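Local atomic coordinates of methyltransferase WBDD (Escherichia coli, PDB entry 4AZS), a protein that regulates the chain length of the O antigen in Escherichia coli O9a as a bifunctional kinase and methyltransferase. Residues 351-356 against 451-456; 359-364 against 394-399; 365-370 against 404-409. All blocks are in the same frame, centred on the assembly; numbering follows the deposited sequence.

Contact 1 (351-356 against 451-456); sequences SLAALE and NFVLLL. Unlike the reference sequence in segment 451-456: Val-453 (reference Ala).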
loop_
_atom_site.group_PDB
_atom_site.type_symbol
_atom_site.label_atom_id
_atom_site.label_comp_id
_atom_site.label_asym_id
_atom_site.label_seq_id
_atom_site.Cartn_x
_atom_site.Cartn_y
_atom_site.Cartn_z
ATOM N N SER A 351 62.252 -0.859 -41.857
ATOM C CA SER A 351 61.120 -0.459 -42.668
ATOM C C SER A 351 60.836 1.048 -42.476
ATOM O O SER A 351 60.456 1.739 -43.434
ATOM C CB SER A 351 59.876 -1.336 -42.400
ATOM O OG SER A 351 59.241 -0.987 -41.189
ATOM N N LEU A 352 61.069 1.570 -41.264
ATOM C CA LEU A 352 60.851 2.996 -41.015
ATOM C C LEU A 352 61.846 3.852 -41.800
ATOM O O LEU A 352 61.488 4.902 -42.375
ATOM C CB LEU A 352 60.911 3.326 -39.513
ATOM C CG LEU A 352 59.806 2.660 -38.675
ATOM C CD1 LEU A 352 60.042 2.872 -37.195
ATOM C CD2 LEU A 352 58.418 3.150 -39.062
ATOM N N ALA A 353 63.088 3.401 -41.867
ATOM C CA ALA A 353 64.086 4.126 -42.671
ATOM C C ALA A 353 63.724 4.125 -44.165
ATOM O O ALA A 353 63.925 5.112 -44.850
ATOM C CB ALA A 353 65.465 3.547 -42.450
ATOM N N ALA A 354 63.151 3.031 -44.668
ATOM C CA ALA A 354 62.768 2.955 -46.091
ATOM C C ALA A 354 61.567 3.837 -46.412
ATOM O O ALA A 354 61.539 4.525 -47.426
ATOM C CB ALA A 354 62.460 1.511 -46.476
ATOM N N LEU A 355 60.578 3.834 -45.533
ATOM C CA LEU A 355 59.514 4.835 -45.602
ATOM C C LEU A 355 60.030 6.252 -45.654
ATOM O O LEU A 355 59.612 7.040 -46.504
ATOM C CB LEU A 355 58.598 4.713 -44.403
ATOM C CG LEU A 355 57.665 3.521 -44.427
ATOM C CD1 LEU A 355 57.019 3.394 -43.060
ATOM C CD2 LEU A 355 56.606 3.677 -45.517
ATOM N N GLU A 356 60.906 6.598 -44.730
ATOM C CA GLU A 356 61.435 7.973 -44.664
ATOM C C GLU A 356 62.137 8.366 -45.954
ATOM O O GLU A 356 61.984 9.486 -46.426
ATOM C CB GLU A 356 62.371 8.147 -43.469
ATOM C CG GLU A 356 63.119 9.474 -43.413
ATOM C CD GLU A 356 63.908 9.592 -42.101
ATOM O OE1 GLU A 356 63.283 9.851 -41.051
ATOM O OE2 GLU A 356 65.140 9.340 -42.105
ATOM N N ASN A 451 66.684 11.568 -37.532
ATOM C CA ASN A 451 65.728 10.987 -38.516
ATOM C C ASN A 451 65.912 9.508 -38.514
ATOM O O ASN A 451 66.738 9.006 -37.742
ATOM C CB ASN A 451 65.913 11.566 -39.914
ATOM C CG ASN A 451 67.270 11.255 -40.502
ATOM O OD1 ASN A 451 67.796 10.174 -40.341
ATOM N ND2 ASN A 451 67.840 12.213 -41.181
ATOM N N PHE A 452 65.078 8.785 -39.269
ATOM C CA PHE A 452 65.059 7.324 -39.086
ATOM C C PHE A 452 66.198 6.635 -39.777
ATOM O O PHE A 452 66.628 5.607 -39.325
ATOM C CB PHE A 452 63.713 6.719 -39.433
ATOM C CG PHE A 452 62.681 6.955 -38.375
ATOM C CD1 PHE A 452 62.548 6.075 -37.315
ATOM C CD2 PHE A 452 61.896 8.101 -38.396
ATOM C CE1 PHE A 452 61.590 6.299 -36.327
ATOM C CE2 PHE A 452 60.919 8.321 -37.415
ATOM C CZ PHE A 452 60.782 7.423 -36.379
ATOM N N VAL A 453 66.745 7.250 -40.806
ATOM C CA VAL A 453 67.964 6.770 -41.429
ATOM C C VAL A 453 69.116 6.779 -40.439
ATOM O O VAL A 453 69.882 5.806 -40.339
ATOM C CB VAL A 453 68.304 7.620 -42.643
ATOM C CG1 VAL A 453 69.713 7.311 -43.129
ATOM C CG2 VAL A 453 67.284 7.330 -43.751
ATOM N N LEU A 454 69.190 7.846 -39.643
ATOM C CA LEU A 454 70.251 7.953 -38.610
ATOM C C LEU A 454 70.030 6.969 -37.481
ATOM O O LEU A 454 70.969 6.324 -36.988
ATOM C CB LEU A 454 70.337 9.392 -38.052
ATOM C CG LEU A 454 71.495 9.639 -37.043
ATOM C CD1 LEU A 454 72.561 10.613 -37.552
ATOM C CD2 LEU A 454 70.821 10.217 -35.832
ATOM N N LEU A 455 68.791 6.886 -37.043
ATOM C CA LEU A 455 68.418 5.959 -35.985
ATOM C C LEU A 455 68.795 4.535 -36.365
ATOM O O LEU A 455 69.359 3.793 -35.539
ATOM C CB LEU A 455 66.916 6.045 -35.740
ATOM C CG LEU A 455 66.346 5.868 -34.345
ATOM C CD1 LEU A 455 67.069 6.741 -33.367
ATOM C CD2 LEU A 455 64.876 6.244 -34.307
ATOM N N LEU A 456 68.497 4.158 -37.613
ATOM C CA LEU A 456 68.822 2.820 -38.095
ATOM C C LEU A 456 70.329 2.623 -38.175
ATOM O O LEU A 456 70.855 1.615 -37.722
ATOM C CB LEU A 456 68.165 2.552 -39.455
ATOM C CG LEU A 456 68.686 1.281 -40.130
ATOM C CD1 LEU A 456 68.336 0.041 -39.309
ATOM C CD2 LEU A 456 68.162 1.146 -41.545
#

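Contact 2 (359-364 against 394-399); sequences GFWHDD and SWPTNL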
loop_
_atom_site.group_PDB
_atom_site.type_symbol
_atom_site.label_atom_id
_atom_site.label_comp_id
_atom_site.label_asym_id
_atom_site.label_seq_id
_atom_site.Cartn_x
_atom_site.Cartn_y
_atom_site.Cartn_z
ATOM N N GLY A 359 59.745 9.616 -48.249
ATOM C CA GLY A 359 58.992 10.762 -47.729
ATOM C C GLY A 359 57.751 10.375 -46.950
ATOM O O GLY A 359 56.759 11.100 -46.962
ATOM N N PHE A 360 57.805 9.234 -46.273
ATOM C CA PHE A 360 56.716 8.769 -45.432
ATOM C C PHE A 360 57.210 8.496 -43.996
ATOM O O PHE A 360 58.302 7.983 -43.792
ATOM C CB PHE A 360 56.132 7.470 -46.002
ATOM C CG PHE A 360 55.335 7.656 -47.238
ATOM C CD1 PHE A 360 53.999 7.989 -47.166
ATOM C CD2 PHE A 360 55.916 7.506 -48.479
ATOM C CE1 PHE A 360 53.250 8.173 -48.316
ATOM C CE2 PHE A 360 55.177 7.695 -49.639
ATOM C CZ PHE A 360 53.842 8.029 -49.557
ATOM N N TRP A 361 56.372 8.836 -43.018
ATOM C CA TRP A 361 56.614 8.550 -41.615
ATOM C C TRP A 361 55.348 8.042 -40.991
ATOM O O TRP A 361 54.241 8.256 -41.505
ATOM C CB TRP A 361 57.079 9.793 -40.873
ATOM C CG TRP A 361 58.387 10.374 -41.392
ATOM C CD1 TRP A 361 59.676 10.138 -40.903
ATOM C CD2 TRP A 361 58.577 11.310 -42.525
ATOM N NE1 TRP A 361 60.612 10.826 -41.635
ATOM C CE2 TRP A 361 60.026 11.554 -42.614
ATOM C CE3 TRP A 361 57.732 11.939 -43.429
ATOM C CZ2 TRP A 361 60.579 12.396 -43.587
ATOM C CZ3 TRP A 361 58.293 12.789 -44.400
ATOM C CH2 TRP A 361 59.686 13.005 -44.480
ATOM N N HIS A 362 55.513 7.377 -39.858
ATOM C CA HIS A 362 54.408 6.845 -39.107
ATOM C C HIS A 362 54.358 7.513 -37.778
ATOM O O HIS A 362 55.305 7.463 -37.029
ATOM C CB HIS A 362 54.584 5.349 -38.955
ATOM C CG HIS A 362 53.384 4.658 -38.410
ATOM N ND1 HIS A 362 52.934 4.876 -37.164
ATOM C CD2 HIS A 362 52.552 3.689 -38.966
ATOM C CE1 HIS A 362 51.833 4.116 -36.946
ATOM N NE2 HIS A 362 51.609 3.388 -38.044
ATOM N N ASP A 363 53.220 8.110 -37.465
ATOM C CA ASP A 363 53.060 9.012 -36.327
ATOM C C ASP A 363 52.793 8.301 -34.991
ATOM O O ASP A 363 52.667 8.956 -33.958
ATOM C CB ASP A 363 51.847 9.913 -36.643
ATOM C CG ASP A 363 51.831 11.206 -35.861
ATOM O OD1 ASP A 363 52.812 11.514 -35.145
ATOM O OD2 ASP A 363 50.814 11.918 -35.984
ATOM N N ASP A 364 52.695 6.974 -34.998
ATOM C CA ASP A 364 52.155 6.260 -33.851
ATOM C C ASP A 364 52.703 4.832 -33.747
ATOM O O ASP A 364 51.952 3.846 -33.748
ATOM C CB ASP A 364 50.612 6.242 -33.949
ATOM C CG ASP A 364 49.938 5.879 -32.644
ATOM O OD1 ASP A 364 50.525 6.123 -31.571
ATOM O OD2 ASP A 364 48.812 5.348 -32.689
ATOM N N SER A 394 60.534 21.728 -36.598
ATOM C CA SER A 394 61.625 20.875 -37.055
ATOM C C SER A 394 61.236 19.417 -36.831
ATOM O O SER A 394 60.531 19.093 -35.875
ATOM C CB SER A 394 62.956 21.214 -36.362
ATOM O OG SER A 394 63.395 20.188 -35.482
ATOM N N TRP A 395 61.720 18.548 -37.715
ATOM C CA TRP A 395 61.026 17.316 -38.023
ATOM C C TRP A 395 61.897 16.376 -38.794
ATOM O O TRP A 395 62.615 16.818 -39.680
ATOM C CB TRP A 395 59.816 17.676 -38.851
ATOM C CG TRP A 395 58.708 16.692 -38.681
ATOM C CD1 TRP A 395 57.851 16.538 -37.587
ATOM C CD2 TRP A 395 58.309 15.672 -39.634
ATOM N NE1 TRP A 395 56.961 15.515 -37.809
ATOM C CE2 TRP A 395 57.185 14.954 -39.021
ATOM C CE3 TRP A 395 58.748 15.298 -40.891
ATOM C CZ2 TRP A 395 56.552 13.913 -39.662
ATOM C CZ3 TRP A 395 58.102 14.255 -41.529
ATOM C CH2 TRP A 395 57.028 13.576 -40.930
ATOM N N PRO A 396 61.827 15.058 -38.523
ATOM C CA PRO A 396 60.900 14.239 -37.741
ATOM C C PRO A 396 61.335 13.999 -36.303
ATOM O O PRO A 396 61.198 12.884 -35.777
ATOM C CB PRO A 396 60.943 12.912 -38.495
ATOM C CG PRO A 396 62.388 12.798 -38.882
ATOM C CD PRO A 396 62.878 14.211 -39.127
ATOM N N THR A 397 61.803 15.046 -35.656
ATOM C CA THR A 397 62.474 14.907 -34.376
ATOM C C THR A 397 61.558 14.356 -33.277
ATOM O O THR A 397 61.968 13.466 -32.541
ATOM C CB THR A 397 63.140 16.255 -33.964
ATOM O OG1 THR A 397 62.129 17.235 -33.737
ATOM C CG2 THR A 397 64.034 16.768 -35.077
ATOM N N ASN A 398 60.333 14.854 -33.179
ATOM C CA ASN A 398 59.324 14.316 -32.226
ATOM C C ASN A 398 59.095 12.807 -32.360
ATOM O O ASN A 398 59.052 12.093 -31.368
ATOM C CB ASN A 398 57.955 15.005 -32.412
ATOM C CG ASN A 398 57.987 16.492 -32.064
ATOM O OD1 ASN A 398 58.570 16.905 -31.050
ATOM N ND2 ASN A 398 57.366 17.305 -32.908
ATOM N N LEU A 399 58.941 12.330 -33.591
ATOM C CA LEU A 399 58.763 10.886 -33.850
ATOM C C LEU A 399 59.969 10.066 -33.403
ATOM O O LEU A 399 59.828 8.936 -32.917
ATOM C CB LEU A 399 58.500 10.631 -35.344
ATOM C CG LEU A 399 57.135 11.043 -35.926
ATOM C CD1 LEU A 399 56.899 12.542 -35.834
ATOM C CD2 LEU A 399 57.000 10.613 -37.380
#

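Contact 3 (365-370 against 404-409); sequences VRPWNV and FVFVNE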
loop_
_atom_site.group_PDB
_atom_site.type_symbol
_atom_site.label_atom_id
_atom_site.label_comp_id
_atom_site.label_asym_id
_atom_site.label_seq_id
_atom_site.Cartn_x
_atom_site.Cartn_y
_atom_site.Cartn_z
ATOM N N VAL A 365 54.009 4.724 -33.652
ATOM C CA VAL A 365 54.660 3.441 -33.521
ATOM C C VAL A 365 54.566 2.949 -32.086
ATOM O O VAL A 365 55.271 3.411 -31.191
ATOM C CB VAL A 365 56.112 3.488 -33.986
ATOM C CG1 VAL A 365 56.797 2.139 -33.784
ATOM C CG2 VAL A 365 56.170 3.874 -35.452
ATOM N N ARG A 366 53.686 1.982 -31.899
ATOM C CA ARG A 366 53.365 1.444 -30.586
ATOM C C ARG A 366 53.172 -0.060 -30.730
ATOM O O ARG A 366 52.949 -0.561 -31.834
ATOM C CB ARG A 366 52.078 2.073 -30.036
ATOM C CG ARG A 366 52.000 3.586 -30.133
ATOM C CD ARG A 366 53.014 4.354 -29.272
ATOM N NE ARG A 366 52.532 4.646 -27.921
ATOM C CZ ARG A 366 51.450 5.385 -27.620
ATOM N NH1 ARG A 366 50.687 5.930 -28.570
ATOM N NH2 ARG A 366 51.104 5.571 -26.346
ATOM N N PRO A 367 53.251 -0.785 -29.616
ATOM C CA PRO A 367 53.177 -2.244 -29.659
ATOM C C PRO A 367 51.922 -2.794 -30.292
ATOM O O PRO A 367 51.985 -3.847 -30.922
ATOM C CB PRO A 367 53.252 -2.645 -28.187
ATOM C CG PRO A 367 54.045 -1.556 -27.580
ATOM C CD PRO A 367 53.613 -0.298 -28.277
ATOM N N TRP A 368 50.806 -2.084 -30.156
ATOM C CA TRP A 368 49.544 -2.543 -30.738
ATOM C C TRP A 368 49.402 -2.256 -32.204
ATOM O O TRP A 368 48.373 -2.565 -32.775
ATOM C CB TRP A 368 48.346 -1.971 -29.990
ATOM C CG TRP A 368 48.421 -0.496 -29.740
ATOM C CD1 TRP A 368 47.949 0.536 -30.546
ATOM C CD2 TRP A 368 48.987 0.167 -28.552
ATOM N NE1 TRP A 368 48.207 1.767 -29.964
ATOM C CE2 TRP A 368 48.820 1.610 -28.766
ATOM C CE3 TRP A 368 49.600 -0.280 -27.378
ATOM C CZ2 TRP A 368 49.245 2.546 -27.829
ATOM C CZ3 TRP A 368 50.039 0.675 -26.441
ATOM C CH2 TRP A 368 49.858 2.052 -26.658
ATOM N N ASN A 369 50.417 -1.666 -32.821
ATOM C CA ASN A 369 50.422 -1.408 -34.255
ATOM C C ASN A 369 51.485 -2.228 -34.962
ATOM O O ASN A 369 51.730 -2.035 -36.152
ATOM C CB ASN A 369 50.709 0.063 -34.523
ATOM C CG ASN A 369 49.535 0.954 -34.178
ATOM O OD1 ASN A 369 48.370 0.539 -34.288
ATOM N ND2 ASN A 369 49.828 2.185 -33.746
ATOM N N VAL A 370 52.109 -3.131 -34.224
ATOM C CA VAL A 370 53.224 -3.904 -34.730
ATOM C C VAL A 370 52.904 -5.384 -34.612
ATOM O O VAL A 370 52.410 -5.852 -33.579
ATOM C CB VAL A 370 54.526 -3.593 -33.954
ATOM C CG1 VAL A 370 55.679 -4.487 -34.410
ATOM C CG2 VAL A 370 54.899 -2.136 -34.129
ATOM N N PHE A 404 61.900 6.327 -28.881
ATOM C CA PHE A 404 62.714 5.956 -27.732
ATOM C C PHE A 404 61.855 5.394 -26.625
ATOM O O PHE A 404 62.281 4.504 -25.887
ATOM C CB PHE A 404 63.491 7.156 -27.197
ATOM C CG PHE A 404 64.494 7.691 -28.158
ATOM C CD1 PHE A 404 65.402 6.832 -28.774
ATOM C CD2 PHE A 404 64.562 9.049 -28.419
ATOM C CE1 PHE A 404 66.350 7.316 -29.650
ATOM C CE2 PHE A 404 65.514 9.547 -29.293
ATOM C CZ PHE A 404 66.395 8.675 -29.920
ATOM N N VAL A 405 60.657 5.937 -26.507
ATOM C CA VAL A 405 59.713 5.466 -25.525
ATOM C C VAL A 405 59.279 4.044 -25.891
ATOM O O VAL A 405 59.445 3.114 -25.085
ATOM C CB VAL A 405 58.512 6.419 -25.402
ATOM C CG1 VAL A 405 57.502 5.855 -24.421
ATOM C CG2 VAL A 405 58.979 7.796 -24.940
ATOM N N PHE A 406 58.743 3.883 -27.101
ATOM C CA PHE A 406 58.537 2.554 -27.693
ATOM C C PHE A 406 59.665 1.617 -27.266
ATOM O O PHE A 406 59.414 0.533 -26.722
ATOM C CB PHE A 406 58.474 2.625 -29.233
ATOM C CG PHE A 406 58.284 1.284 -29.912
ATOM C CD1 PHE A 406 57.083 0.603 -29.819
ATOM C CD2 PHE A 406 59.283 0.724 -30.676
ATOM C CE1 PHE A 406 56.890 -0.606 -30.451
ATOM C CE2 PHE A 406 59.094 -0.492 -31.322
ATOM C CZ PHE A 406 57.894 -1.160 -31.206
ATOM N N VAL A 407 60.902 2.037 -27.502
ATOM C CA VAL A 407 62.048 1.162 -27.220
ATOM C C VAL A 407 62.063 0.808 -25.742
ATOM O O VAL A 407 62.258 -0.348 -25.366
ATOM C CB VAL A 407 63.403 1.801 -27.583
ATOM C CG1 VAL A 407 64.543 1.088 -26.863
ATOM C CG2 VAL A 407 63.611 1.770 -29.088
ATOM N N ASN A 408 61.859 1.816 -24.910
ATOM C CA ASN A 408 61.914 1.609 -23.479
ATOM C C ASN A 408 60.770 0.744 -22.967
ATOM O O ASN A 408 60.989 -0.118 -22.108
ATOM C CB ASN A 408 61.928 2.924 -22.732
ATOM C CG ASN A 408 63.128 3.043 -21.849
ATOM O OD1 ASN A 408 63.910 3.982 -21.988
ATOM N ND2 ASN A 408 63.332 2.061 -20.985
ATOM N N GLU A 409 59.567 0.975 -23.488
ATOM C CA GLU A 409 58.437 0.108 -23.147
ATOM C C GLU A 409 58.680 -1.337 -23.642
ATOM O O GLU A 409 58.442 -2.279 -22.908
ATOM C CB GLU A 409 57.079 0.701 -23.577
ATOM C CG GLU A 409 56.830 0.899 -25.061
ATOM C CD GLU A 409 55.497 1.610 -25.351
ATOM O OE1 GLU A 409 54.628 1.607 -24.469
ATOM O OE2 GLU A 409 55.303 2.190 -26.448
#

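Contact 1 (351-356 against 451-456)
Ala-353 lies at the apolar centre, where helices 341-357 and 452-460 pack nearly antiparallel. The local axes come within 8.4 Å at an angle of 151°. The small side chain of Ala-353 lets the backbones come close, and its CB touches Leu-456 CD2 at 3.7 Å. Beside it, Leu-352 leans on the ring of Phe-452, with its CD1 3.9 Å from CE1 of that ring. Leu-352 CB lies near CD1 of the same ring.

The polar edge belongs to Glu-356. Its CG is anti to the backbone N (chi1 172°), and the extended chain carries the carboxylate to the start of the other helix. There OE1 accepts from Phe-452 N at 2.7 Å on its syn side, in an almost straight bond (173°). OE2 accepts from Val-453 N at 2.9 Å, with the donor above the carboxylate plane. The carboxylate thus takes two N-H groups of the first turn. Its negative charge probably suits the positive end of the helix dipole. Asn-451 is the N-cap of the same helix, and its OD1 accepts from Leu-454 N at 2.8 Å. Glu-356 OE1 also lies at the edge of the Phe-452 ring.

The contact joins helix 341-357 of the kinase domain to helix 452-460, further along the chain. OE1 of Glu-356 has a further partner in Trp-361 NE1, at strand 361-362. Helix 397-410 touches both helices, with Phe-403 on Leu-352 and Leu-399 on Phe-452.

Contact 2 (359-364 against 394-399)
Trp-361 meets Trp-395 just ahead of the sequence His-Asp-Asp, which probably corresponds to the His-Arg-Asp motif of the protein kinase catalytic loop. The two indoles form an edge-to-face (T-shaped) stack. The edge of Trp-395, at CZ3 and CH2, points at one face of Trp-361. The six-membered rings have centroids 4.3 Å apart and planes at 72°. The closest carbons are modelled nearer than carbons can sit, so the exact depth of this stack is doubtful.

Pro-396 follows a cis peptide bond and occupies the N-cap position of helix 397-410. Its CB lies 3.8 Å from Trp-361 NE1 and also sits over one face of Trp-395, toward the rim of that ring. The proline therefore touches both indoles. NE1 of Trp-361 has its polar partner outside the contact, in Glu-356. Leu-399 comes from the first turn of the helix, and its CD2 is 3.6 Å from Trp-361 CB. The same methyl group reaches the backbone His-362 O, also at 3.6 Å.

His-362 points its CB away from this packing. Its ND1 accepts from Asp-364 N at 3.0 Å, with the donor tilted slightly from the ring plane. NE2 is hydrogen-bonded to Asp-382 O, in the Asp-Phe-Gly sequence, as in other kinases. The imidazole is thus held at both nitrogens.

Before the strand, Gly-359 completes a Schellman motif that ends helix 341-357. Strand 361-362 pairs antiparallel with strand 386-387. Helix 452-460 adds Phe-452 against Trp-361. Trp-478 of the second subunit packs on Asn-398.

Contact 3 (365-370 against 404-409)
Phe-406 reaches from helix 397-410 into the loop 365-370, and its ring is the centre of this buried contact. With chi1 at 179° its CG stands opposite the backbone N, and the ring reaches the loop. Val-365 CG1 sits over the middle of one face, 4.0 Å from the ring centroid and almost on the normal, a CH-pi contact. Pro-367 N meets the edge of the ring, 3.7 Å from Phe-406 CE1. Pro-367 CD packs near CD1 of that ring. At the far end, Val-370 CG2 lies 4.3 Å from Phe-406 CZ.

Glu-409, one turn on, holds CG between its backbone N and carbonyl carbon (chi1 64°). The chain then runs extended across the proline, and OE2 comes 3.5 Å from Pro-367 CD. The Arg-366 chain bends at both chi2 and chi3 and folds back over Trp-368. Trp-368 CZ2 lies 3.6 Å above the centre of the guanidinium. The guanidinium edge faces Glu-409, with its plane 23° from that of the carboxylate. The salt bridge between Arg-366 NE and Glu-409 OE2 is long, at 4.0 Å. Arg-366 NH1 forms a salt bridge with Asp-364 OD1, its stronger partner.

Trp-368 also touches the bound adenosine monophosphate, so the packed arginine lies next to the nucleotide pocket. The chemistry is mainly apolar, with no hydrogen bond across the two segments. Glu-409 OE2 is buried with no hydrogen-bonding partner, and the long salt bridge to Arg-366 probably offsets this only in part.

How the contacts relate
From the N-terminal side, helix 341-357 supplies the first half of contact 1. The chain then turns into strand 361-362, in contact 2, and runs on into the loop 365-370 of contact 3. Helix 397-410 returns to both: its start closes contact 2 over about 30 residues, and its later turns close contact 3. These two loops cross, because their segments alternate along the chain. Both nest inside the larger loop that contact 1 closes when helix 452-460 arrives. Asp-364 O and Asn-369 ND2 join contacts 2 and 3, and Leu-455 meets Phe-404 between contacts 1 and 3. Together they link the probable catalytic-loop region with helices 341-357, 397-410 and 452-460.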